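Local coordinates for dihydropteroate synthase (Anaplasma phagocytophilum, PDB 6UCZ), which catalyses the condensation of 6-hydroxymethyl-7,8-dihydropterin pyrophosphate with p-aminobenzoate to give 7,8-dihydropteroate, a step of folate synthesis, and here holds 6-hydroxymethylpterin monophosphate, at residues A[151-164]-A[201-213]. Residues are numbered along the deposited sequence; the frame is centred on the assembly and turned at random.
Sequences SAKIIIMHHFGLPV and RIILDPGLGFGKL. With PMM (pterin-6-yl-methyl-monophosphate), chain C.
M157, at the end of strand 153-157, reaches over G207 to F210 and the bound pterin. From CB outward, the chain first passes the carbonyl oxygen of D205, then CG packs on G207, 3.4 Å from its CA, and SD lies 3.5 Å from both N3 and C4 of the pterin and as close to CE2 of F210, a Met-aromatic contact. The bend at chi3 (74°) then swings CE over the middle of the F210 ring, 3.4 Å from its centroid and almost on the ring normal, a CH-pi contact. That ring turns its edge to the ligand, CE2 being 3.5 Å from N5, while L162 CD2 and V164 CG1 pack obliquely against CD1. M157 and D205 close two neighbouring parallel strands, 153-157 and 202-205, of the TIM-type barrel, joined by the beta-alpha-beta crossover through helix 174-194, and the pterin lies at their C-terminal ends. Five backbone bonds, from I154 N to R201 O up to H158 N to D205 O, zip them together; I155 and I203 pack on the same sheet face as M157 and D205, while I156 lies alongside L204 on the other, next to that helix. In D205, chi1 of -177° puts CG anti to the backbone N and carries the carboxylate out to the pterin, where OD2 accepts from N3 at 2.7 Å and from N2. Its OD1 receives G207 N in an Asx turn, which helps fix the carboxylate's rotation. Beyond the strand ends, K212 doubles back and NZ gives a hydrogen bond to H158 ND1 (2.9 Å), near the imidazole plane, and others to the carbonyls of G207 and F210, tying the two loops together. Next to it the F160 ring sets its CD2 edge 3.2 Å from F210 O, and one of its faces receives H158 CE1.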
loop_
_atom_site.group_PDB
_atom_site.type_symbol
_atom_site.label_atom_id
_atom_site.label_comp_id
_atom_site.label_asym_id
_atom_site.label_seq_id
_atom_site.Cartn_x
_atom_site.Cartn_y
_atom_site.Cartn_z
ATOM N N SER A 151 -13.828 -0.104 12.871
ATOM C CA SER A 151 -13.590 -1.538 12.738
ATOM C C SER A 151 -12.863 -1.885 11.439
ATOM O O SER A 151 -12.800 -3.062 11.058
ATOM C CB SER A 151 -14.892 -2.345 12.853
ATOM O OG SER A 151 -15.776 -2.057 11.785
ATOM N N ALA A 152 -12.336 -0.883 10.740
ATOM C CA ALA A 152 -11.678 -1.089 9.461
ATOM C C ALA A 152 -10.350 -1.821 9.618
ATOM O O ALA A 152 -9.703 -1.788 10.666
ATOM C CB ALA A 152 -11.409 0.255 8.781
ATOM N N LYS A 153 -9.945 -2.487 8.546
ATOM C CA LYS A 153 -8.575 -2.965 8.461
ATOM C C LYS A 153 -7.688 -1.781 8.101
ATOM O O LYS A 153 -8.107 -0.863 7.382
ATOM C CB LYS A 153 -8.454 -4.070 7.416
ATOM C CG LYS A 153 -9.391 -5.239 7.667
ATOM C CD LYS A 153 -9.370 -6.247 6.517
ATOM C CE LYS A 153 -10.651 -6.162 5.691
ATOM N NZ LYS A 153 -10.912 -7.408 4.910
ATOM N N ILE A 154 -6.452 -1.797 8.590
ATOM C CA ILE A 154 -5.559 -0.667 8.357
ATOM C C ILE A 154 -4.159 -1.138 7.997
ATOM O O ILE A 154 -3.580 -1.986 8.683
ATOM C CB ILE A 154 -5.535 0.287 9.571
ATOM C CG1 ILE A 154 -4.487 1.379 9.368
ATOM C CG2 ILE A 154 -5.323 -0.474 10.879
ATOM C CD1 ILE A 154 -4.776 2.630 10.186
ATOM N N ILE A 155 -3.617 -0.590 6.914
ATOM C CA ILE A 155 -2.211 -0.749 6.562
ATOM C C ILE A 155 -1.453 0.461 7.091
ATOM O O ILE A 155 -1.864 1.604 6.856
ATOM C CB ILE A 155 -2.022 -0.860 5.040
ATOM C CG1 ILE A 155 -2.924 -1.953 4.467
ATOM C CG2 ILE A 155 -0.537 -1.143 4.696
ATOM C CD1 ILE A 155 -3.097 -1.842 2.963
ATOM N N ILE A 156 -0.357 0.220 7.809
ATOM C CA ILE A 156 0.574 1.273 8.210
ATOM C C ILE A 156 1.887 1.039 7.475
ATOM O O ILE A 156 2.430 -0.075 7.498
ATOM C CB ILE A 156 0.767 1.327 9.737
ATOM C CG1 ILE A 156 1.071 -0.063 10.309
ATOM C CG2 ILE A 156 -0.474 1.935 10.411
ATOM C CD1 ILE A 156 1.406 -0.038 11.815
ATOM N N MET A 157 2.390 2.080 6.811
ATOM C CA MET A 157 3.557 1.988 5.935
ATOM C C MET A 157 4.739 2.753 6.525
ATOM O O MET A 157 4.580 3.901 6.956
ATOM C CB MET A 157 3.236 2.569 4.558
ATOM C CG MET A 157 4.318 2.269 3.521
ATOM S SD MET A 157 4.222 3.394 2.131
ATOM C CE MET A 157 4.895 4.901 2.876
ATOM N N HIS A 158 5.926 2.138 6.513
ATOM C CA HIS A 158 7.120 2.811 7.022
ATOM C C HIS A 158 7.612 3.884 6.053
ATOM O O HIS A 158 7.646 3.675 4.837
ATOM C CB HIS A 158 8.252 1.810 7.264
ATOM C CG HIS A 158 9.497 2.453 7.799
ATOM N ND1 HIS A 158 10.422 3.075 6.988
ATOM C CD2 HIS A 158 9.931 2.632 9.071
ATOM C CE1 HIS A 158 11.388 3.586 7.735
ATOM N NE2 HIS A 158 11.118 3.321 9.001
ATOM N N HIS A 159 8.042 5.024 6.601
ATOM C CA HIS A 159 8.690 6.070 5.814
ATOM C C HIS A 159 9.638 6.897 6.682
ATOM O O HIS A 159 9.607 6.829 7.912
ATOM C CB HIS A 159 7.645 6.960 5.131
ATOM C CG HIS A 159 6.732 7.650 6.097
ATOM N ND1 HIS A 159 7.097 8.789 6.780
ATOM C CD2 HIS A 159 5.489 7.333 6.528
ATOM C CE1 HIS A 159 6.105 9.164 7.572
ATOM N NE2 HIS A 159 5.113 8.301 7.432
ATOM N N PHE A 160 10.541 7.621 6.017
ATOM C CA PHE A 160 11.433 8.611 6.636
ATOM C C PHE A 160 10.906 10.028 6.448
ATOM O O PHE A 160 11.662 10.963 6.159
ATOM C CB PHE A 160 12.835 8.472 6.042
ATOM C CG PHE A 160 13.519 7.183 6.396
ATOM C CD1 PHE A 160 14.106 7.008 7.632
ATOM C CD2 PHE A 160 13.466 6.099 5.524
ATOM C CE1 PHE A 160 14.719 5.821 7.964
ATOM C CE2 PHE A 160 14.067 4.896 5.849
ATOM C CZ PHE A 160 14.696 4.749 7.069
ATOM N N GLY A 161 9.604 10.205 6.589
ATOM C CA GLY A 161 8.932 11.471 6.403
ATOM C C GLY A 161 8.317 11.581 5.016
ATOM O O GLY A 161 8.833 11.049 4.026
ATOM N N LEU A 162 7.192 12.286 4.943
ATOM C CA LEU A 162 6.502 12.533 3.698
ATOM C C LEU A 162 6.353 14.033 3.475
ATOM O O LEU A 162 5.975 14.762 4.400
ATOM C CB LEU A 162 5.129 11.877 3.674
ATOM C CG LEU A 162 5.057 10.375 3.900
ATOM C CD1 LEU A 162 3.588 9.930 4.006
ATOM C CD2 LEU A 162 5.782 9.564 2.791
ATOM N N PRO A 163 6.637 14.530 2.260
ATOM C CA PRO A 163 7.091 13.790 1.081
ATOM C C PRO A 163 8.488 13.221 1.250
ATOM O O PRO A 163 9.194 13.589 2.205
ATOM C CB PRO A 163 7.092 14.849 -0.027
ATOM C CG PRO A 163 6.305 15.982 0.497
ATOM C CD PRO A 163 6.493 15.961 1.974
ATOM N N VAL A 164 8.929 12.415 0.285
ATOM C CA VAL A 164 10.258 11.838 0.379
ATOM C C VAL A 164 11.286 12.908 0.019
ATOM O O VAL A 164 10.980 13.937 -0.588
ATOM C CB VAL A 164 10.394 10.604 -0.533
ATOM C CG1 VAL A 164 9.314 9.573 -0.230
ATOM C CG2 VAL A 164 10.353 11.013 -1.987
ATOM N N ARG A 201 -6.761 -6.745 12.640
ATOM C CA ARG A 201 -7.052 -5.834 11.540
ATOM C C ARG A 201 -5.863 -4.981 11.105
ATOM O O ARG A 201 -6.032 -4.132 10.223
ATOM C CB ARG A 201 -8.246 -4.945 11.888
ATOM C CG ARG A 201 -9.552 -5.720 11.907
ATOM C CD ARG A 201 -10.670 -4.932 12.498
ATOM N NE ARG A 201 -11.909 -5.706 12.533
ATOM C CZ ARG A 201 -12.906 -5.484 13.386
ATOM N NH1 ARG A 201 -12.806 -4.510 14.279
ATOM N NH2 ARG A 201 -14.003 -6.237 13.346
ATOM N N ILE A 202 -4.675 -5.179 11.682
ATOM C CA ILE A 202 -3.511 -4.340 11.396
ATOM C C ILE A 202 -2.617 -5.043 10.381
ATOM O O ILE A 202 -2.252 -6.209 10.569
ATOM C CB ILE A 202 -2.727 -4.025 12.678
ATOM C CG1 ILE A 202 -3.605 -3.247 13.661
ATOM C CG2 ILE A 202 -1.464 -3.237 12.326
ATOM C CD1 ILE A 202 -3.012 -3.127 15.056
ATOM N N ILE A 203 -2.204 -4.310 9.341
ATOM C CA ILE A 203 -1.350 -4.818 8.271
ATOM C C ILE A 203 -0.097 -3.952 8.187
ATOM O O ILE A 203 -0.183 -2.721 8.255
ATOM C CB ILE A 203 -2.109 -4.818 6.925
ATOM C CG1 ILE A 203 -3.405 -5.634 7.038
ATOM C CG2 ILE A 203 -1.241 -5.344 5.810
ATOM C CD1 ILE A 203 -4.478 -5.230 6.019
ATOM N N LEU A 204 1.068 -4.588 8.019
ATOM C CA LEU A 204 2.355 -3.890 8.052
ATOM C C LEU A 204 2.977 -3.812 6.663
ATOM O O LEU A 204 3.004 -4.803 5.931
ATOM C CB LEU A 204 3.337 -4.592 8.995
ATOM C CG LEU A 204 2.857 -4.812 10.431
ATOM C CD1 LEU A 204 3.931 -5.474 11.286
ATOM C CD2 LEU A 204 2.395 -3.492 11.053
ATOM N N ASP A 205 3.513 -2.641 6.320
ATOM C CA ASP A 205 4.118 -2.398 5.007
ATOM C C ASP A 205 5.449 -1.688 5.217
ATOM O O ASP A 205 5.485 -0.626 5.879
ATOM C CB ASP A 205 3.157 -1.573 4.139
ATOM C CG ASP A 205 3.659 -1.337 2.722
ATOM O OD1 ASP A 205 4.892 -1.221 2.484
ATOM O OD2 ASP A 205 2.790 -1.231 1.826
ATOM N N PRO A 206 6.566 -2.220 4.695
ATOM C CA PRO A 206 7.877 -1.580 4.921
ATOM C C PRO A 206 8.116 -0.312 4.117
ATOM O O PRO A 206 9.170 0.317 4.303
ATOM C CB PRO A 206 8.869 -2.670 4.502
ATOM C CG PRO A 206 8.120 -3.429 3.434
ATOM C CD PRO A 206 6.696 -3.471 3.920
ATOM N N GLY A 207 7.223 0.060 3.204
ATOM C CA GLY A 207 7.420 1.279 2.438
ATOM C C GLY A 207 8.659 1.267 1.556
ATOM O O GLY A 207 9.551 2.113 1.701
ATOM N N LEU A 208 8.716 0.319 0.625
ATOM C CA LEU A 208 9.831 0.256 -0.313
ATOM C C LEU A 208 9.973 1.576 -1.051
ATOM O O LEU A 208 8.982 2.199 -1.440
ATOM C CB LEU A 208 9.630 -0.897 -1.322
ATOM C CG LEU A 208 9.463 -2.319 -0.769
ATOM C CD1 LEU A 208 9.553 -3.402 -1.897
ATOM C CD2 LEU A 208 10.545 -2.572 0.267
ATOM N N GLY A 209 11.214 2.034 -1.203
ATOM C CA GLY A 209 11.462 3.296 -1.866
ATOM C C GLY A 209 11.317 4.547 -1.004
ATOM O O GLY A 209 11.794 5.608 -1.412
ATOM N N PHE A 210 10.608 4.491 0.127
ATOM C CA PHE A 210 10.391 5.696 0.945
ATOM C C PHE A 210 11.625 5.941 1.808
ATOM O O PHE A 210 11.810 5.345 2.871
ATOM C CB PHE A 210 9.118 5.571 1.778
ATOM C CG PHE A 210 7.860 5.731 0.964
ATOM C CD1 PHE A 210 7.251 6.978 0.843
ATOM C CD2 PHE A 210 7.301 4.643 0.295
ATOM C CE1 PHE A 210 6.099 7.136 0.077
ATOM C CE2 PHE A 210 6.155 4.795 -0.479
ATOM C CZ PHE A 210 5.548 6.041 -0.585
ATOM N N GLY A 211 12.513 6.793 1.310
ATOM C CA GLY A 211 13.797 7.001 1.952
ATOM C C GLY A 211 14.716 5.804 1.902
ATOM O O GLY A 211 15.650 5.715 2.704
ATOM N N LYS A 212 14.505 4.897 0.949
ATOM C CA LYS A 212 15.241 3.643 0.871
ATOM C C LYS A 212 15.788 3.533 -0.544
ATOM O O LYS A 212 15.024 3.338 -1.495
ATOM C CB LYS A 212 14.318 2.471 1.196
ATOM C CG LYS A 212 13.676 2.587 2.574
ATOM C CD LYS A 212 12.683 1.475 2.829
ATOM C CE LYS A 212 11.974 1.680 4.163
ATOM N NZ LYS A 212 10.974 2.782 4.107
ATOM N N LEU A 213 17.109 3.619 -0.671
ATOM C CA LEU A 213 17.752 3.507 -1.960
ATOM C C LEU A 213 17.519 2.110 -2.530
ATOM O O LEU A 213 17.197 1.176 -1.789
ATOM C CB LEU A 213 19.236 3.832 -1.840
ATOM C CG LEU A 213 19.494 5.308 -1.554
ATOM C CD1 LEU A 213 20.965 5.551 -1.293
ATOM C CD2 LEU A 213 18.993 6.166 -2.706
HETATM N N5 PMM C . 3.563 3.406 -2.337
HETATM C C6 PMM C . 2.984 4.513 -2.813
HETATM C C7 PMM C . 1.763 4.944 -2.327
HETATM N N8 PMM C . 1.078 4.325 -1.360
HETATM N N1 PMM C . 0.945 2.571 0.092
HETATM C C2 PMM C . 1.472 1.470 0.616
HETATM N N2 PMM C . 0.828 0.825 1.595
HETATM N N3 PMM C . 2.674 0.952 0.214
HETATM C C4 PMM C . 3.485 1.496 -0.755
HETATM O O4 PMM C . 4.567 0.986 -1.043
HETATM C C4A PMM C . 2.936 2.727 -1.364
HETATM C C8A PMM C . 1.665 3.217 -0.891
HETATM C C9 PMM C . 3.769 5.274 -3.852
HETATM O O10 PMM C . 3.771 4.526 -5.086
HETATM P PA PMM C . 2.933 4.998 -6.387
HETATM O O1P PMM C . 3.404 4.051 -7.503
HETATM O O2P PMM C . 3.409 6.395 -6.758
HETATM O O3P PMM C . 1.468 4.921 -6.112
#